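Local atomic coordinates of phosphoribosylaminoimidazole-succinocarboxamide synthase (Ehrlichia chaffeensis str. Arkansas, PDB entry 3KRE), a protein that catalyses the ATP-dependent joining of L-aspartate to 5-amino-1-(5-phospho-D-ribosyl)imidazole-4-carboxylate, giving SAICAR in de novo purine biosynthesis. Residues A[80-85]-A[180-185]. Residues are numbered along the deposited sequence; the frame is centred on the assembly and turned at random.
Sequences KKLIDK and NNILSE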
ATOM      1  N   LYS A  80     -10.437  -2.868  -6.597  1.00  6.87           N
ATOM      2  CA  LYS A  80     -11.552  -2.832  -7.501  1.00  7.23           C
ATOM      3  C   LYS A  80     -11.977  -1.410  -7.865  1.00  7.11           C
ATOM      4  O   LYS A  80     -12.297  -1.166  -9.018  1.00  6.62           O
ATOM      5  CB  LYS A  80     -12.724  -3.635  -6.927  1.00  7.95           C
ATOM      6  CG  LYS A  80     -13.983  -3.581  -7.732  1.00 11.09           C
ATOM      7  CD  LYS A  80     -13.795  -4.165  -9.159  1.00 12.45           C
ATOM      8  CE  LYS A  80     -15.122  -4.567  -9.769  1.00 15.78           C
ATOM      9  NZ  LYS A  80     -16.003  -3.369  -9.951  1.00 17.18           N
ATOM     10  N   LYS A  81     -11.974  -0.481  -6.904  1.00  6.18           N
ATOM     11  CA  LYS A  81     -12.208   0.927  -7.225  1.00  6.47           C
ATOM     12  C   LYS A  81     -11.203   1.481  -8.222  1.00  5.80           C
ATOM     13  O   LYS A  81     -11.559   2.241  -9.120  1.00  6.29           O
ATOM     14  CB  LYS A  81     -12.202   1.749  -5.952  1.00  6.99           C
ATOM     15  CG  LYS A  81     -13.419   1.539  -5.050  1.00  8.79           C
ATOM     16  CD  LYS A  81     -14.686   1.858  -5.787  1.00 13.34           C
ATOM     17  CE  LYS A  81     -15.897   1.796  -4.904  1.00 17.01           C
ATOM     18  NZ  LYS A  81     -16.978   2.660  -5.478  1.00 20.18           N
ATOM     19  N   LEU A  82      -9.954   1.074  -8.088  1.00  5.79           N
ATOM     20  CA  LEU A  82      -8.903   1.499  -9.004  1.00  5.46           C
ATOM     21  C   LEU A  82      -9.047   0.827 -10.352  1.00  4.92           C
ATOM     22  O   LEU A  82      -8.933   1.488 -11.364  1.00  4.40           O
ATOM     23  CB  LEU A  82      -7.518   1.260  -8.419  1.00  5.67           C
ATOM     24  CG  LEU A  82      -7.176   2.078  -7.168  1.00  8.12           C
ATOM     25  CD1 LEU A  82      -5.822   1.615  -6.587  1.00  9.12           C
ATOM     26  CD2 LEU A  82      -7.142   3.591  -7.493  1.00  4.58           C
ATOM     27  N   ILE A  83      -9.358  -0.469 -10.370  1.00  3.72           N
ATOM     28  CA  ILE A  83      -9.680  -1.161 -11.640  1.00  4.96           C
ATOM     29  C   ILE A  83     -10.818  -0.495 -12.397  1.00  5.19           C
ATOM     30  O   ILE A  83     -10.743  -0.329 -13.621  1.00  5.48           O
ATOM     31  CB  ILE A  83     -10.048  -2.623 -11.381  1.00  4.78           C
ATOM     32  CG1 ILE A  83      -8.810  -3.379 -10.840  1.00  6.46           C
ATOM     33  CG2 ILE A  83     -10.599  -3.295 -12.657  1.00  4.78           C
ATOM     34  CD1 ILE A  83      -9.163  -4.687 -10.172  1.00  5.61           C
ATOM     35  N   ASP A  84     -11.859  -0.078 -11.688  1.00  6.42           N
ATOM     36  CA  ASP A  84     -12.997   0.635 -12.289  1.00  7.47           C
ATOM     37  C   ASP A  84     -12.597   1.903 -12.998  1.00  8.51           C
ATOM     38  O   ASP A  84     -13.293   2.317 -13.903  1.00  8.67           O
ATOM     39  CB  ASP A  84     -14.062   1.023 -11.257  1.00  8.36           C
ATOM     40  CG  ASP A  84     -14.750  -0.156 -10.630  1.00 11.00           C
ATOM     41  OD1 ASP A  84     -14.589  -1.309 -11.146  1.00 12.13           O
ATOM     42  OD2 ASP A  84     -15.434   0.076  -9.577  1.00  9.50           O
ATOM     43  N   LYS A  85     -11.503   2.539 -12.593  1.00  8.47           N
ATOM     44  CA  LYS A  85     -10.976   3.725 -13.279  1.00  8.93           C
ATOM     45  C   LYS A  85      -9.840   3.431 -14.250  1.00  9.38           C
ATOM     46  O   LYS A  85      -9.206   4.356 -14.720  1.00  8.98           O
ATOM     47  CB  LYS A  85     -10.473   4.781 -12.266  1.00 10.15           C
ATOM     48  CG  LYS A  85     -11.482   5.209 -11.259  1.00 12.84           C
ATOM     49  CD  LYS A  85     -12.545   6.074 -11.882  1.00 16.96           C
ATOM     50  CE  LYS A  85     -13.382   6.771 -10.800  1.00 19.53           C
ATOM     51  NZ  LYS A  85     -14.647   7.351 -11.333  1.00 22.87           N
ATOM     52  N   ASN A 180      -3.463   8.464  -6.531  1.00  5.90           N
ATOM     53  CA  ASN A 180      -3.632   9.424  -5.455  1.00  6.47           C
ATOM     54  C   ASN A 180      -4.950  10.192  -5.626  1.00  6.57           C
ATOM     55  O   ASN A 180      -5.714  10.341  -4.683  1.00  6.67           O
ATOM     56  CB  ASN A 180      -2.445  10.384  -5.404  1.00  6.60           C
ATOM     57  CG  ASN A 180      -2.514  11.367  -4.216  1.00  7.11           C
ATOM     58  OD1 ASN A 180      -2.961  11.020  -3.119  1.00  7.34           O
ATOM     59  ND2 ASN A 180      -2.062  12.610  -4.449  1.00  4.63           N
ATOM     60  N   ASN A 181      -5.221  10.685  -6.830  1.00  6.53           N
ATOM     61  CA  ASN A 181      -6.465  11.426  -7.048  1.00  7.74           C
ATOM     62  C   ASN A 181      -7.701  10.579  -6.771  1.00  5.74           C
ATOM     63  O   ASN A 181      -8.609  11.030  -6.092  1.00  5.49           O
ATOM     64  CB  ASN A 181      -6.559  11.944  -8.468  1.00  9.01           C
ATOM     65  CG  ASN A 181      -5.560  13.043  -8.745  1.00 14.06           C
ATOM     66  OD1 ASN A 181      -5.083  13.706  -7.825  1.00 17.17           O
ATOM     67  ND2 ASN A 181      -5.260  13.267 -10.032  1.00 16.20           N
ATOM     68  N   ILE A 182      -7.725   9.374  -7.318  1.00  5.84           N
ATOM     69  CA  ILE A 182      -8.865   8.457  -7.119  1.00  5.67           C
ATOM     70  C   ILE A 182      -9.093   8.106  -5.650  1.00  5.80           C
ATOM     71  O   ILE A 182     -10.215   8.260  -5.096  1.00  7.00           O
ATOM     72  CB  ILE A 182      -8.697   7.154  -7.918  1.00  5.74           C
ATOM     73  CG1 ILE A 182      -8.611   7.453  -9.434  1.00  5.87           C
ATOM     74  CG2 ILE A 182      -9.853   6.202  -7.580  1.00  4.71           C
ATOM     75  CD1 ILE A 182      -7.956   6.294 -10.230  1.00  6.60           C
ATOM     76  N   LEU A 183      -8.027   7.656  -4.993  1.00  5.61           N
ATOM     77  CA  LEU A 183      -8.123   7.308  -3.564  1.00  6.10           C
ATOM     78  C   LEU A 183      -8.438   8.517  -2.689  1.00  6.76           C
ATOM     79  O   LEU A 183      -9.223   8.409  -1.741  1.00  6.80           O
ATOM     80  CB  LEU A 183      -6.833   6.639  -3.072  1.00  5.35           C
ATOM     81  CG  LEU A 183      -6.428   5.310  -3.691  1.00  4.91           C
ATOM     82  CD1 LEU A 183      -5.141   4.746  -3.069  1.00  4.64           C
ATOM     83  CD2 LEU A 183      -7.578   4.291  -3.514  1.00  4.96           C
ATOM     84  N   SER A 184      -7.807   9.660  -2.972  1.00  7.34           N
ATOM     85  CA  SER A 184      -8.059  10.863  -2.176  1.00  7.26           C
ATOM     86  C   SER A 184      -9.527  11.241  -2.227  1.00  6.88           C
ATOM     87  O   SER A 184     -10.120  11.582  -1.223  1.00  6.34           O
ATOM     88  CB  SER A 184      -7.202  12.062  -2.637  1.00  7.59           C
ATOM     89  OG  SER A 184      -5.873  11.859  -2.284  1.00  9.06           O
ATOM     90  N   GLU A 185     -10.121  11.135  -3.396  1.00  6.87           N
ATOM     91  CA  GLU A 185     -11.510  11.519  -3.575  1.00  9.45           C
ATOM     92  C   GLU A 185     -12.442  10.533  -2.862  1.00  8.21           C
ATOM     93  O   GLU A 185     -13.378  10.917  -2.147  1.00  7.60           O
ATOM     94  CB  GLU A 185     -11.850  11.623  -5.066  1.00 10.69           C
ATOM     95  CG  GLU A 185     -13.324  11.911  -5.315  1.00 16.33           C
ATOM     96  CD  GLU A 185     -13.643  12.343  -6.742  1.00 25.61           C
ATOM     97  OE1 GLU A 185     -12.887  13.160  -7.328  1.00 31.81           O
ATOM     98  OE2 GLU A 185     -14.691  11.893  -7.257  1.00 29.64           O
TER
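Leu82 and Ile182 are the closest pair of CA atoms between the last turn of helix 67-84 and a turn late in helix 166-189, with 7.2 Å between Leu82 CA and Ile182 CA. No hydrogen bond or salt bridge crosses the gap, and the joint is made of hydrocarbon. Ile182, whose CB is directed at the other helix, presents both of its branches. The short one meets the end of Leu82, Ile182 CG2 lying 3.8 Å from Leu82 CD2. A chi1 of -61° sets CG1 anti to the carbonyl carbon, and from there Ile182 CD1 extends to 3.6 Å from Lys85 CB. A beta-branched residue suits this place because it can fill two directions at once. The contact joins the two long helices of the SAICAR synthetase fold, the second of which leads into strand 192-204 of the large antiparallel sheet. Leu183 turns its CD2 to Leu82 CD2 at 4.1 Å, so Leu82 CD2 touches both Ile182 and Leu183; buried between Leu82 and Leu194 of that strand, the position suits an apolar leucine. Leu82 also packs on Ile179, Ile87 and Ile218, surroundings that suit a purely apolar side chain. Lys85 lies where the helix gives way to loop, an exposed margin that suits a lysine: its aliphatic root, CB and CG, covers Ile182 CD1, the two chains running antiparallel where they overlap. The bend at chi2 (-72°) carries the rest away, and Lys85 NZ remains 6.1 Å from Glu185 OE2, a distance at which any attraction is probably modest. On the face of helix 166-189 turned from this contact, Ser184 OG donates to Asn180 O at 2.8 Å, giving a hydroxyl within a helix a local partner.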